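Probable transcriptional regulatory protein, Rv1404 (Mycobacterium tuberculosis, PDB 2NYX) probably binds DNA as a dimeric transcription regulator of the MarR family, built around a winged helix-turn-helix. Local coordinates at residues V16-D19 and A20-A24; L51-L54 and S55-P59; L92-P95 and T96-E100; R114-T117 and E118-T122; R126-E129 and Q130-P133. One frame throughout, in Å; residues are numbered along the deposited sequence.

Contact 1 (V16-D19 and A20-A24)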
loop_
_atom_site.group_PDB
_atom_site.type_symbol
_atom_site.label_atom_id
_atom_site.label_comp_id
_atom_site.label_asym_id
_atom_site.label_seq_id
_atom_site.Cartn_x
_atom_site.Cartn_y
_atom_site.Cartn_z
ATOM N N VAL B 16 1.339 15.210 -14.557
ATOM C CA VAL B 16 0.147 15.836 -14.013
ATOM C C VAL B 16 -0.837 14.700 -13.712
ATOM O O VAL B 16 -1.547 14.730 -12.707
ATOM C CB VAL B 16 -0.453 16.876 -14.992
ATOM C CG1 VAL B 16 -1.900 17.203 -14.647
ATOM C CG2 VAL B 16 0.387 18.153 -14.988
ATOM N N ILE B 17 -0.847 13.695 -14.584
ATOM C CA ILE B 17 -1.683 12.517 -14.417
ATOM C C ILE B 17 -1.232 11.760 -13.179
ATOM O O ILE B 17 -2.061 11.362 -12.359
ATOM C CB ILE B 17 -1.654 11.603 -15.674
ATOM C CG1 ILE B 17 -2.474 12.212 -16.820
ATOM C CG2 ILE B 17 -2.140 10.187 -15.356
ATOM C CD1 ILE B 17 -3.992 12.173 -16.621
ATOM N N THR B 18 0.085 11.595 -13.044
ATOM C CA THR B 18 0.695 10.911 -11.906
ATOM C C THR B 18 0.344 11.592 -10.599
ATOM O O THR B 18 0.009 10.923 -9.631
ATOM C CB THR B 18 2.229 10.783 -12.056
ATOM O OG1 THR B 18 2.519 9.803 -13.050
ATOM C CG2 THR B 18 2.874 10.327 -10.758
ATOM N N ASP B 19 0.417 12.918 -10.581
ATOM C CA ASP B 19 0.030 13.689 -9.406
ATOM C C ASP B 19 -1.432 13.500 -9.064
ATOM O O ASP B 19 -1.766 13.242 -7.916
ATOM C CB ASP B 19 0.339 15.171 -9.593
ATOM C CG ASP B 19 1.648 15.580 -8.951
ATOM O OD1 ASP B 19 2.441 14.692 -8.541
ATOM O OD2 ASP B 19 1.888 16.803 -8.855
ATOM N N ALA B 20 -2.300 13.612 -10.062
ATOM C CA ALA B 20 -3.722 13.389 -9.857
ATOM C C ALA B 20 -3.955 12.003 -9.267
ATOM O O ALA B 20 -4.861 11.808 -8.465
ATOM C CB ALA B 20 -4.480 13.561 -11.154
ATOM N N LEU B 21 -3.109 11.058 -9.660
ATOM C CA LEU B 21 -3.174 9.675 -9.212
ATOM C C LEU B 21 -2.708 9.445 -7.777
ATOM O O LEU B 21 -3.196 8.542 -7.115
ATOM C CB LEU B 21 -2.361 8.795 -10.160
ATOM C CG LEU B 21 -3.007 7.814 -11.145
ATOM C CD1 LEU B 21 -4.497 8.050 -11.393
ATOM C CD2 LEU B 21 -2.207 7.827 -12.446
ATOM N N LEU B 22 -1.740 10.222 -7.302
ATOM C CA LEU B 22 -1.332 10.129 -5.901
ATOM C C LEU B 22 -2.491 10.495 -4.980
ATOM O O LEU B 22 -2.744 9.807 -3.986
ATOM C CB LEU B 22 -0.152 11.044 -5.599
ATOM C CG LEU B 22 1.287 10.574 -5.814
ATOM C CD1 LEU B 22 1.417 9.065 -5.767
ATOM C CD2 LEU B 22 1.834 11.136 -7.108
ATOM N N THR B 23 -3.185 11.579 -5.327
ATOM C CA THR B 23 -4.361 12.046 -4.613
ATOM C C THR B 23 -5.519 11.041 -4.714
ATOM O O THR B 23 -6.076 10.634 -3.700
ATOM C CB THR B 23 -4.788 13.426 -5.163
ATOM O OG1 THR B 23 -3.699 14.350 -5.020
ATOM C CG2 THR B 23 -6.028 13.983 -4.438
ATOM N N ALA B 24 -5.853 10.638 -5.937
ATOM C CA ALA B 24 -7.009 9.788 -6.235
ATOM C C ALA B 24 -6.944 8.392 -5.625
ATOM O O ALA B 24 -7.979 7.745 -5.422
ATOM C CB ALA B 24 -7.171 9.663 -7.729
#

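Contact 2 (L51-L54 and S55-P59)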
loop_
_atom_site.group_PDB
_atom_site.type_symbol
_atom_site.label_atom_id
_atom_site.label_comp_id
_atom_site.label_asym_id
_atom_site.label_seq_id
_atom_site.Cartn_x
_atom_site.Cartn_y
_atom_site.Cartn_z
ATOM N N LEU B 51 4.281 -12.032 0.198
ATOM C CA LEU B 51 3.359 -13.169 0.254
ATOM C C LEU B 51 2.517 -13.277 -1.014
ATOM O O LEU B 51 2.314 -14.366 -1.521
ATOM C CB LEU B 51 2.467 -13.105 1.497
ATOM C CG LEU B 51 3.115 -13.062 2.881
ATOM C CD1 LEU B 51 2.049 -13.074 3.933
ATOM C CD2 LEU B 51 4.047 -14.221 3.073
ATOM N N VAL B 52 2.058 -12.142 -1.534
ATOM C CA VAL B 52 1.237 -12.125 -2.735
ATOM C C VAL B 52 2.043 -12.561 -3.943
ATOM O O VAL B 52 1.558 -13.336 -4.775
ATOM C CB VAL B 52 0.598 -10.735 -2.984
ATOM C CG1 VAL B 52 -0.144 -10.713 -4.322
ATOM C CG2 VAL B 52 -0.341 -10.387 -1.837
ATOM N N ILE B 53 3.276 -12.079 -4.035
ATOM C CA ILE B 53 4.172 -12.508 -5.108
ATOM C C ILE B 53 4.344 -14.028 -5.053
ATOM O O ILE B 53 4.321 -14.701 -6.090
ATOM C CB ILE B 53 5.520 -11.763 -5.066
ATOM C CG1 ILE B 53 5.280 -10.252 -5.120
ATOM C CG2 ILE B 53 6.399 -12.169 -6.236
ATOM C CD1 ILE B 53 6.540 -9.415 -5.241
ATOM N N LEU B 54 4.458 -14.572 -3.845
ATOM C CA LEU B 54 4.643 -16.016 -3.698
ATOM C C LEU B 54 3.412 -16.848 -4.089
ATOM O O LEU B 54 3.564 -17.944 -4.651
ATOM C CB LEU B 54 5.217 -16.395 -2.322
ATOM C CG LEU B 54 6.700 -16.040 -2.138
ATOM C CD1 LEU B 54 7.177 -16.353 -0.733
ATOM C CD2 LEU B 54 7.583 -16.752 -3.161
ATOM N N SER B 55 2.209 -16.327 -3.838
ATOM C CA SER B 55 1.003 -17.042 -4.278
ATOM C C SER B 55 0.826 -16.978 -5.791
ATOM O O SER B 55 0.354 -17.939 -6.404
ATOM C CB SER B 55 -0.252 -16.552 -3.562
ATOM O OG SER B 55 -0.643 -15.300 -4.057
ATOM N N ASN B 56 1.235 -15.855 -6.386
ATOM C CA ASN B 56 1.242 -15.687 -7.843
ATOM C C ASN B 56 2.378 -16.361 -8.605
ATOM O O ASN B 56 2.169 -16.832 -9.717
ATOM C CB ASN B 56 1.228 -14.204 -8.202
ATOM C CG ASN B 56 -0.098 -13.564 -7.935
ATOM O OD1 ASN B 56 -1.117 -14.250 -7.838
ATOM N ND2 ASN B 56 -0.106 -12.243 -7.808
ATOM N N HIS B 57 3.578 -16.394 -8.037
ATOM C CA HIS B 57 4.717 -16.918 -8.806
ATOM C C HIS B 57 5.155 -18.333 -8.443
ATOM O O HIS B 57 5.893 -18.968 -9.198
ATOM C CB HIS B 57 5.891 -15.941 -8.805
ATOM C CG HIS B 57 5.584 -14.664 -9.513
ATOM N ND1 HIS B 57 5.912 -14.451 -10.831
ATOM C CD2 HIS B 57 4.929 -13.554 -9.103
ATOM C CE1 HIS B 57 5.492 -13.253 -11.197
ATOM N NE2 HIS B 57 4.893 -12.689 -10.164
ATOM N N GLY B 58 4.663 -18.828 -7.315
ATOM C CA GLY B 58 5.036 -20.144 -6.840
ATOM C C GLY B 58 6.328 -19.999 -6.080
ATOM O O GLY B 58 6.655 -18.895 -5.643
ATOM N N PRO B 59 7.057 -21.114 -5.882
ATOM C CA PRO B 59 8.377 -21.030 -5.284
ATOM C C PRO B 59 9.366 -20.383 -6.239
ATOM O O PRO B 59 9.427 -20.754 -7.411
ATOM C CB PRO B 59 8.739 -22.499 -5.013
ATOM C CG PRO B 59 7.432 -23.218 -5.063
ATOM C CD PRO B 59 6.684 -22.509 -6.136
#

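Contact 3 (L92-P95 and T96-E100)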
loop_
_atom_site.group_PDB
_atom_site.type_symbol
_atom_site.label_atom_id
_atom_site.label_comp_id
_atom_site.label_asym_id
_atom_site.label_seq_id
_atom_site.Cartn_x
_atom_site.Cartn_y
_atom_site.Cartn_z
ATOM N N LEU B 92 12.692 -23.999 0.459
ATOM C CA LEU B 92 12.688 -25.291 -0.225
ATOM C C LEU B 92 13.944 -25.507 -1.075
ATOM O O LEU B 92 14.510 -24.542 -1.579
ATOM C CB LEU B 92 11.458 -25.425 -1.130
ATOM C CG LEU B 92 10.057 -25.002 -0.688
ATOM C CD1 LEU B 92 9.145 -25.048 -1.895
ATOM C CD2 LEU B 92 9.510 -25.863 0.431
ATOM N N PRO B 93 14.367 -26.778 -1.262
ATOM C CA PRO B 93 15.530 -27.069 -2.100
ATOM C C PRO B 93 15.273 -26.691 -3.554
ATOM O O PRO B 93 14.145 -26.816 -4.033
ATOM C CB PRO B 93 15.681 -28.590 -1.976
ATOM C CG PRO B 93 14.965 -28.951 -0.734
ATOM C CD PRO B 93 13.792 -28.018 -0.716
ATOM N N HIS B 94 16.303 -26.210 -4.243
ATOM C CA HIS B 94 16.167 -25.867 -5.653
ATOM C C HIS B 94 16.038 -27.162 -6.467
ATOM O O HIS B 94 16.815 -28.093 -6.257
ATOM C CB HIS B 94 17.355 -25.015 -6.122
ATOM C CG HIS B 94 17.269 -24.590 -7.554
ATOM N ND1 HIS B 94 17.829 -25.320 -8.582
ATOM C CD2 HIS B 94 16.678 -23.521 -8.133
ATOM C CE1 HIS B 94 17.585 -24.717 -9.732
ATOM N NE2 HIS B 94 16.890 -23.622 -9.487
ATOM N N PRO B 95 15.054 -27.226 -7.388
ATOM C CA PRO B 95 14.748 -28.429 -8.174
ATOM C C PRO B 95 15.934 -29.014 -8.948
ATOM O O PRO B 95 16.139 -30.228 -8.907
ATOM C CB PRO B 95 13.666 -27.948 -9.151
ATOM C CG PRO B 95 13.766 -26.462 -9.147
ATOM C CD PRO B 95 14.157 -26.118 -7.751
ATOM N N THR B 96 16.696 -28.163 -9.638
ATOM C CA THR B 96 17.835 -28.601 -10.453
ATOM C C THR B 96 19.123 -28.666 -9.610
ATOM O O THR B 96 19.171 -29.371 -8.598
ATOM C CB THR B 96 18.036 -27.692 -11.700
ATOM O OG1 THR B 96 16.801 -27.048 -12.046
ATOM C CG2 THR B 96 18.557 -28.506 -12.897
ATOM N N SER B 97 20.162 -27.945 -10.030
ATOM C CA SER B 97 21.405 -27.835 -9.262
ATOM C C SER B 97 21.152 -26.914 -8.067
ATOM O O SER B 97 20.092 -27.013 -7.443
ATOM C CB SER B 97 22.533 -27.293 -10.145
ATOM O OG SER B 97 22.604 -27.993 -11.373
ATOM N N ARG B 98 22.114 -26.033 -7.757
ATOM C CA ARG B 98 21.963 -24.957 -6.754
ATOM C C ARG B 98 21.490 -25.517 -5.411
ATOM O O ARG B 98 20.465 -26.193 -5.376
ATOM C CB ARG B 98 20.991 -23.901 -7.274
ATOM C CG ARG B 98 21.377 -23.319 -8.630
ATOM C CD ARG B 98 20.140 -22.919 -9.424
ATOM N NE ARG B 98 20.440 -22.176 -10.650
ATOM C CZ ARG B 98 20.940 -22.712 -11.765
ATOM N NH1 ARG B 98 21.223 -24.011 -11.826
ATOM N NH2 ARG B 98 21.169 -21.940 -12.820
ATOM N N ARG B 99 22.141 -25.230 -4.281
ATOM C CA ARG B 99 22.950 -24.049 -3.934
ATOM C C ARG B 99 22.069 -22.960 -3.331
ATOM O O ARG B 99 22.034 -22.822 -2.106
ATOM C CB ARG B 99 23.919 -23.527 -5.007
ATOM C CG ARG B 99 25.109 -22.804 -4.357
ATOM C CD ARG B 99 26.275 -22.580 -5.294
ATOM N NE ARG B 99 26.138 -21.330 -6.031
ATOM C CZ ARG B 99 27.025 -20.864 -6.905
ATOM N NH1 ARG B 99 28.138 -21.539 -7.163
ATOM N NH2 ARG B 99 26.790 -19.712 -7.523
ATOM N N GLU B 100 21.332 -22.212 -4.148
ATOM C CA GLU B 100 20.344 -21.293 -3.561
ATOM C C GLU B 100 19.053 -22.028 -3.179
ATOM O O GLU B 100 18.607 -22.932 -3.881
ATOM C CB GLU B 100 20.069 -20.045 -4.431
ATOM C CG GLU B 100 19.069 -20.227 -5.579
ATOM C CD GLU B 100 19.726 -20.345 -6.955
ATOM O OE1 GLU B 100 20.959 -20.574 -7.035
ATOM O OE2 GLU B 100 18.997 -20.200 -7.965
#

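Contact 4 (R114-T117 and E118-T122)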
loop_
_atom_site.group_PDB
_atom_site.type_symbol
_atom_site.label_atom_id
_atom_site.label_comp_id
_atom_site.label_asym_id
_atom_site.label_seq_id
_atom_site.Cartn_x
_atom_site.Cartn_y
_atom_site.Cartn_z
ATOM N N ARG B 114 -5.299 -14.939 1.586
ATOM C CA ARG B 114 -6.710 -15.144 1.269
ATOM C C ARG B 114 -7.626 -14.294 2.149
ATOM O O ARG B 114 -8.575 -13.697 1.654
ATOM C CB ARG B 114 -7.066 -16.628 1.382
ATOM C CG ARG B 114 -8.528 -16.965 1.115
ATOM C CD ARG B 114 -8.739 -18.496 1.083
ATOM N NE ARG B 114 -10.019 -18.947 1.651
ATOM C CZ ARG B 114 -11.233 -18.642 1.174
ATOM N NH1 ARG B 114 -11.374 -17.838 0.116
ATOM N NH2 ARG B 114 -12.319 -19.127 1.774
ATOM N N GLN B 115 -7.326 -14.250 3.445
ATOM C CA GLN B 115 -8.095 -13.472 4.421
ATOM C C GLN B 115 -8.074 -11.956 4.193
ATOM O O GLN B 115 -9.109 -11.307 4.192
ATOM C CB GLN B 115 -7.608 -13.779 5.832
ATOM C CG GLN B 115 -8.187 -15.037 6.420
ATOM C CD GLN B 115 -7.795 -15.214 7.876
ATOM O OE1 GLN B 115 -8.604 -14.975 8.780
ATOM N NE2 GLN B 115 -6.546 -15.619 8.114
ATOM N N VAL B 116 -6.876 -11.413 4.015
ATOM C CA VAL B 116 -6.669 -10.017 3.695
ATOM C C VAL B 116 -7.404 -9.658 2.399
ATOM O O VAL B 116 -8.063 -8.616 2.314
ATOM C CB VAL B 116 -5.147 -9.711 3.584
ATOM C CG1 VAL B 116 -4.880 -8.386 2.888
ATOM C CG2 VAL B 116 -4.493 -9.729 4.959
ATOM N N THR B 117 -7.302 -10.530 1.397
ATOM C CA THR B 117 -7.956 -10.290 0.107
ATOM C C THR B 117 -9.476 -10.277 0.223
ATOM O O THR B 117 -10.117 -9.368 -0.297
ATOM C CB THR B 117 -7.489 -11.284 -0.985
ATOM O OG1 THR B 117 -6.062 -11.276 -1.038
ATOM C CG2 THR B 117 -8.027 -10.892 -2.360
ATOM N N GLU B 118 -10.044 -11.261 0.917
ATOM C CA GLU B 118 -11.500 -11.370 1.020
ATOM C C GLU B 118 -12.077 -10.188 1.795
ATOM O O GLU B 118 -13.115 -9.657 1.418
ATOM C CB GLU B 118 -11.952 -12.741 1.576
ATOM C CG GLU B 118 -12.314 -12.794 3.073
ATOM C CD GLU B 118 -13.830 -12.747 3.356
ATOM O OE1 GLU B 118 -14.379 -11.636 3.588
ATOM O OE2 GLU B 118 -14.474 -13.829 3.364
ATOM N N HIS B 119 -11.375 -9.751 2.838
ATOM C CA HIS B 119 -11.810 -8.618 3.651
ATOM C C HIS B 119 -11.769 -7.283 2.913
ATOM O O HIS B 119 -12.664 -6.443 3.084
ATOM C CB HIS B 119 -11.014 -8.544 4.954
ATOM C CG HIS B 119 -11.432 -9.570 5.961
ATOM N ND1 HIS B 119 -10.669 -10.680 6.257
ATOM C CD2 HIS B 119 -12.550 -9.669 6.720
ATOM C CE1 HIS B 119 -11.292 -11.409 7.163
ATOM N NE2 HIS B 119 -12.435 -10.818 7.463
ATOM N N ARG B 120 -10.740 -7.100 2.092
ATOM C CA ARG B 120 -10.614 -5.906 1.289
ATOM C C ARG B 120 -11.697 -5.877 0.211
ATOM O O ARG B 120 -12.271 -4.817 -0.075
ATOM C CB ARG B 120 -9.221 -5.813 0.665
ATOM C CG ARG B 120 -8.925 -4.478 -0.020
ATOM C CD ARG B 120 -7.602 -4.510 -0.755
ATOM N NE ARG B 120 -6.531 -4.922 0.147
ATOM C CZ ARG B 120 -5.287 -5.208 -0.219
ATOM N NH1 ARG B 120 -4.914 -5.128 -1.489
ATOM N NH2 ARG B 120 -4.411 -5.569 0.704
ATOM N N ARG B 121 -11.980 -7.034 -0.384
ATOM C CA ARG B 121 -13.033 -7.109 -1.381
ATOM C C ARG B 121 -14.387 -6.714 -0.790
ATOM O O ARG B 121 -15.167 -6.031 -1.447
ATOM C CB ARG B 121 -13.116 -8.497 -2.013
ATOM C CG ARG B 121 -13.855 -8.477 -3.327
ATOM C CD ARG B 121 -14.331 -9.834 -3.768
ATOM N NE ARG B 121 -14.989 -9.748 -5.076
ATOM C CZ ARG B 121 -16.282 -9.490 -5.262
ATOM N NH1 ARG B 121 -17.082 -9.287 -4.226
ATOM N NH2 ARG B 121 -16.777 -9.436 -6.490
ATOM N N THR B 122 -14.655 -7.134 0.446
ATOM C CA THR B 122 -15.909 -6.800 1.123
ATOM C C THR B 122 -16.043 -5.287 1.335
ATOM O O THR B 122 -17.134 -4.738 1.174
ATOM C CB THR B 122 -16.081 -7.572 2.463
ATOM O OG1 THR B 122 -15.862 -8.969 2.252
ATOM C CG2 THR B 122 -17.483 -7.401 3.026
#

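Contact 5 (R126-E129 and Q130-P133)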
loop_
_atom_site.group_PDB
_atom_site.type_symbol
_atom_site.label_atom_id
_atom_site.label_comp_id
_atom_site.label_asym_id
_atom_site.label_seq_id
_atom_site.Cartn_x
_atom_site.Cartn_y
_atom_site.Cartn_z
ATOM N N ARG B 126 -18.834 -2.748 -0.832
ATOM C CA ARG B 126 -19.666 -1.872 -0.015
ATOM C C ARG B 126 -19.622 -0.437 -0.543
ATOM O O ARG B 126 -20.647 0.250 -0.620
ATOM C CB ARG B 126 -19.212 -1.911 1.444
ATOM C CG ARG B 126 -20.143 -1.188 2.407
ATOM C CD ARG B 126 -19.466 -0.917 3.746
ATOM N NE ARG B 126 -18.331 0.004 3.620
ATOM C CZ ARG B 126 -18.429 1.333 3.622
ATOM N NH1 ARG B 126 -19.615 1.921 3.736
ATOM N NH2 ARG B 126 -17.339 2.079 3.505
ATOM N N ILE B 127 -18.428 0.008 -0.907
ATOM C CA ILE B 127 -18.246 1.337 -1.470
ATOM C C ILE B 127 -18.740 1.420 -2.927
ATOM O O ILE B 127 -19.283 2.442 -3.343
ATOM C CB ILE B 127 -16.786 1.808 -1.288
ATOM C CG1 ILE B 127 -16.520 2.007 0.210
ATOM C CG2 ILE B 127 -16.527 3.095 -2.063
ATOM C CD1 ILE B 127 -15.078 2.220 0.600
ATOM N N VAL B 128 -18.587 0.333 -3.683
ATOM C CA VAL B 128 -19.090 0.268 -5.058
ATOM C C VAL B 128 -20.628 0.288 -5.134
ATOM O O VAL B 128 -21.192 0.798 -6.105
ATOM C CB VAL B 128 -18.513 -0.953 -5.825
ATOM C CG1 VAL B 128 -19.103 -1.061 -7.216
ATOM C CG2 VAL B 128 -17.008 -0.836 -5.938
ATOM N N GLU B 129 -21.299 -0.262 -4.123
ATOM C CA GLU B 129 -22.760 -0.217 -4.051
ATOM C C GLU B 129 -23.268 1.222 -3.962
ATOM O O GLU B 129 -24.408 1.510 -4.330
ATOM C CB GLU B 129 -23.276 -1.022 -2.854
ATOM C CG GLU B 129 -23.190 -2.534 -3.005
ATOM C CD GLU B 129 -24.286 -3.135 -3.884
ATOM O OE1 GLU B 129 -25.457 -2.677 -3.826
ATOM O OE2 GLU B 129 -23.975 -4.097 -4.622
ATOM N N GLN B 130 -22.401 2.115 -3.489
ATOM C CA GLN B 130 -22.725 3.525 -3.294
ATOM C C GLN B 130 -22.505 4.422 -4.521
ATOM O O GLN B 130 -22.927 5.575 -4.517
ATOM C CB GLN B 130 -21.975 4.081 -2.079
ATOM C CG GLN B 130 -22.420 3.460 -0.760
ATOM C CD GLN B 130 -21.686 4.021 0.445
ATOM O OE1 GLN B 130 -20.459 3.903 0.559
ATOM N NE2 GLN B 130 -22.439 4.622 1.363
HETATM N N MSE B 131 -21.864 3.906 -5.565
HETATM C CA MSE B 131 -21.776 4.642 -6.829
HETATM C C MSE B 131 -23.107 4.502 -7.563
HETATM O O MSE B 131 -23.591 3.379 -7.743
HETATM C CB MSE B 131 -20.647 4.107 -7.714
HETATM C CG MSE B 131 -19.403 3.654 -6.965
HETATM SE SE MSE B 131 -17.883 3.324 -8.166
HETATM C CE MSE B 131 -16.703 2.450 -6.962
ATOM N N ALA B 132 -23.698 5.628 -7.974
ATOM C CA ALA B 132 -24.975 5.618 -8.695
ATOM C C ALA B 132 -24.913 4.697 -9.908
ATOM O O ALA B 132 -23.907 4.664 -10.601
ATOM C CB ALA B 132 -25.376 7.034 -9.118
ATOM N N PRO B 133 -25.979 3.923 -10.158
ATOM C CA PRO B 133 -25.954 3.068 -11.344
ATOM C C PRO B 133 -25.652 3.833 -12.635
ATOM O O PRO B 133 -25.006 3.285 -13.527
ATOM C CB PRO B 133 -27.365 2.467 -11.376
ATOM C CG PRO B 133 -27.817 2.493 -9.952
ATOM C CD PRO B 133 -27.225 3.755 -9.386
#

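Contact 1 (V16-D19 and A20-A24)
The carbonyls of Val16, Ile17 and Thr18 receive the amides of Ala20, Leu21 and Leu22 in turn, four residues on, which gives 16-24 its helical form; the first bond, Ala20 N to Val16 O, measures 3.0 Å and is nearly straight at 167°. One step further the ladder slackens, since Thr23 N reaches Asp19 O only through a weak bond of 3.4 Å.

The side chains follow the same four-residue spacing. Ile17 and Leu21 run side by side, with the branch methyl CG2 of Ile17 set 3.7 Å from CD2 of Leu21. That methyl stands anti to the backbone N of Ile17 and is thereby carried forward along the helix, while CG1 takes the place beside the N. Thr18 and Leu22 repeat the pattern one residue later, Thr18 CG2 meeting Leu22 CD2 at 3.9 Å. The same leucine methyl also bears on the backbone, where Leu22 CD2 comes within 3.1 Å of Thr18 O.

In MarR-type regulators the terminal helices of the two subunits build the dimer interface, and this first helix plays that part here. Thr18 packs on Ile124 of the second subunit, Leu21 on Leu139 and Leu22 on Arg120 of that subunit, so one leucine of each pair is shared between its own helix and the partner. Asp19 OD1 lies 3.9 Å from Leu22 CD2, beside this row of side chains, and makes a long, weak ion pair with Arg121 of the second subunit.

Contact 2 (L51-L54 and S55-P59)
Four backbone bonds between Leu51-Leu54 and Ser55-Gly58 carry helix 45-57 to its C-terminal end. Among them His57 N meets Ile53 O at 2.7 Å, and Gly58 N lies 3.0 Å from Leu54 O. The helix ends where Gly58 turns to positive phi, a conformation that favours glycine, and Pro59 behind it has no amide hydrogen to continue the series.

One polar side chain leans back on the helix. Ser55 OG, held between its own backbone N and carbonyl carbon (chi1 74°), comes to 3.0 Å from Val52 O, but this bond is not settled, because the hydroxyl proton could go elsewhere.

The remaining side-chain contacts are of van der Waals kind. The His57 ring crosses Ile53 and brings CD2 to 3.5 Å from the methyl Ile53 CG2, while Asn56 lies alongside Val52, its ND2 3.8 Å from Val52 CG1. Backbone oxygens are approached too: Ile53 O lies at the ring edge, 3.3 Å from His57 CD2, and Leu54 CD2 touches Gly58 O at 3.4 Å.

In the winged-helix domain this helix end is lined on different sides: Leu51 and Leu54 pack on Leu105 of strand 102-105 and Ile89 of strand 89-92, Ile53 and His57 meet Leu68 of helix 62-69, and Val52 and Asn56 touch Arg26 of the second subunit.

Contact 3 (L92-P95 and T96-E100)
The ring of His94 lies under the aliphatic chain of Arg98, four residues away in a loop without regular structure. Arg98 CD sits over one face in a CH-pi contact, 3.3 Å from the ring centroid and 19° off the ring normal; one carbon pair in this stack is modelled too close, so its exact closeness is doubtful. On the opposite face Pro95 CD stands 3.5 Å above the plane, leaving the imidazole between its proline neighbour and the arginine chain. The Arg98 chain runs at a slant across His94, the guanidinium plane inclined only 24° to the ring.

One bent hydrogen bond helps to set the rotation of the ring. ND1 of His94 donates to Ser97 O at 3.0 Å, but the donor lies well above the carbonyl plane, 66° out of it, rather than on a lone pair. The side chain gets there because CG is anti to the backbone N of His94, which swings the imidazole toward the returning residues 96-100. Its root is covered as well, with CB 3.3 Å from Glu100 O. Thr96 OG1 comes to 3.4 Å from His94 CE1, the carbon next to ND1.

The return path is irregular: the peptide between Arg98 and Arg99 is cis. Beyond it, Glu100 OE2 makes a long salt bridge of 3.6 Å with Arg98 NE, its stronger partner being Asn61.

This surface loop joins strands 89-92 and 102-105, the hairpin corresponding to the wing of the winged helix; His94 and Pro95 rest on Leu102, while Leu92 pairs with Leu102 through backbone bonds.

Contact 4 (R114-T117 and E118-T122)
His119 folds back onto the preceding turn of its helix and meets Gln115 O with CB, CG and ND1 in succession. CB is 3.4 Å from that oxygen and CG lies just as near. ND1 then donates to Gln115 O at only 2.7 Å, in a bent bond (138°) with the donor 48° out of the carbonyl plane. Past this point the ring draws off, and CE1 is already 3.7 Å away from Gln115 O; the side chain also packs on Gln38 of helix 26-39. With CG beside the backbone N and anti to the carbonyl carbon (chi1 -75°), the imidazole points back toward the start of the helix. The same carbonyl still takes its ordinary helical bond from His119 N, and the two donors arrive from opposite faces of its plane, so one oxygen is gripped twice by one residue.

A comparable double grip recurs a turn later, where Glu118 O accepts both the amide and the hydroxyl of Thr122; OG1 of Thr122 is 3.0 Å from Glu118 O.

Helix 107-128 follows the wing strands and itself takes part in the dimer interface. On its buried side Val116 and Arg120 lie alongside each other, CG1 of the valine 3.6 Å from NH2 of the arginine, both packed against Phe48 of helix 45-57. Several polar ends are held from outside: Arg120 NE by Ser35, Arg120 NH1 by Ser25 of the second subunit, and Thr117 OG1 by Val113 O and by Arg26 of the second subunit. Arg121 NH2 forms salt bridges with Asp15 and Asp19 of the second subunit, the latter the closer counterpart of a weak reciprocal pair.

Contact 5 (R126-E129 and Q130-P133)
Val128 and Met131, the latter present as selenomethionine, meet tightly, the terminal CE of the methionine lying 3.5 Å from Val128 CG2, closer than carbons usually pack. Extended beyond CG, the Met131 chain crosses the valine and brings the same methyl to 3.8 Å from Val128 CA. Further back, CG of Met131 touches Val128 O at 3.5 Å. The second subunit adds to this buried side, with Met131 on its Phe146, Val128 on its Val14 and Ile127 on its Gly150.

Between the two sides the chain leaves helix 107-128 through a type I beta turn from Val128 to Met131. It is closed by Met131 N to Val128 O at 3.2 Å and preceded by Gln130 N to Ile127 O at 3.1 Å.

The side formed by Arg126 and Gln130 is loosely fitted. The two run side by side, yet NH1 of the arginine stays 3.8 Å from OE1 of the glutamine, and the guanidinium and amide planes are 63° apart. Gln130 OE1 is nevertheless buried by this contact with no partner in the model, whereas Arg126 NE is taken by Glu123 in a salt bridge.

In the fold
The five local contacts run in series along one MarR-type chain, out from the dimer end to the wing and back. Contacts 1, 2, 4 and 5 all touch the second subunit. Contacts 1 and 5 have centres 22 Å apart; contact 3, at the wing, is 43 Å and 49 Å from them between centres and touches no other chain of the assembly. Contact 2 bridges toward it, packing through Pro59 CG on Leu92 CD1 of contact 3 (4.0 Å). Contacts 4 and 5 share helix 107-128, their centres 18 Å apart. Within one chain contacts 1 and 4 remain about 13 Å apart at their nearest atoms, yet contact 4 of one subunit packs on contact 1 of the other.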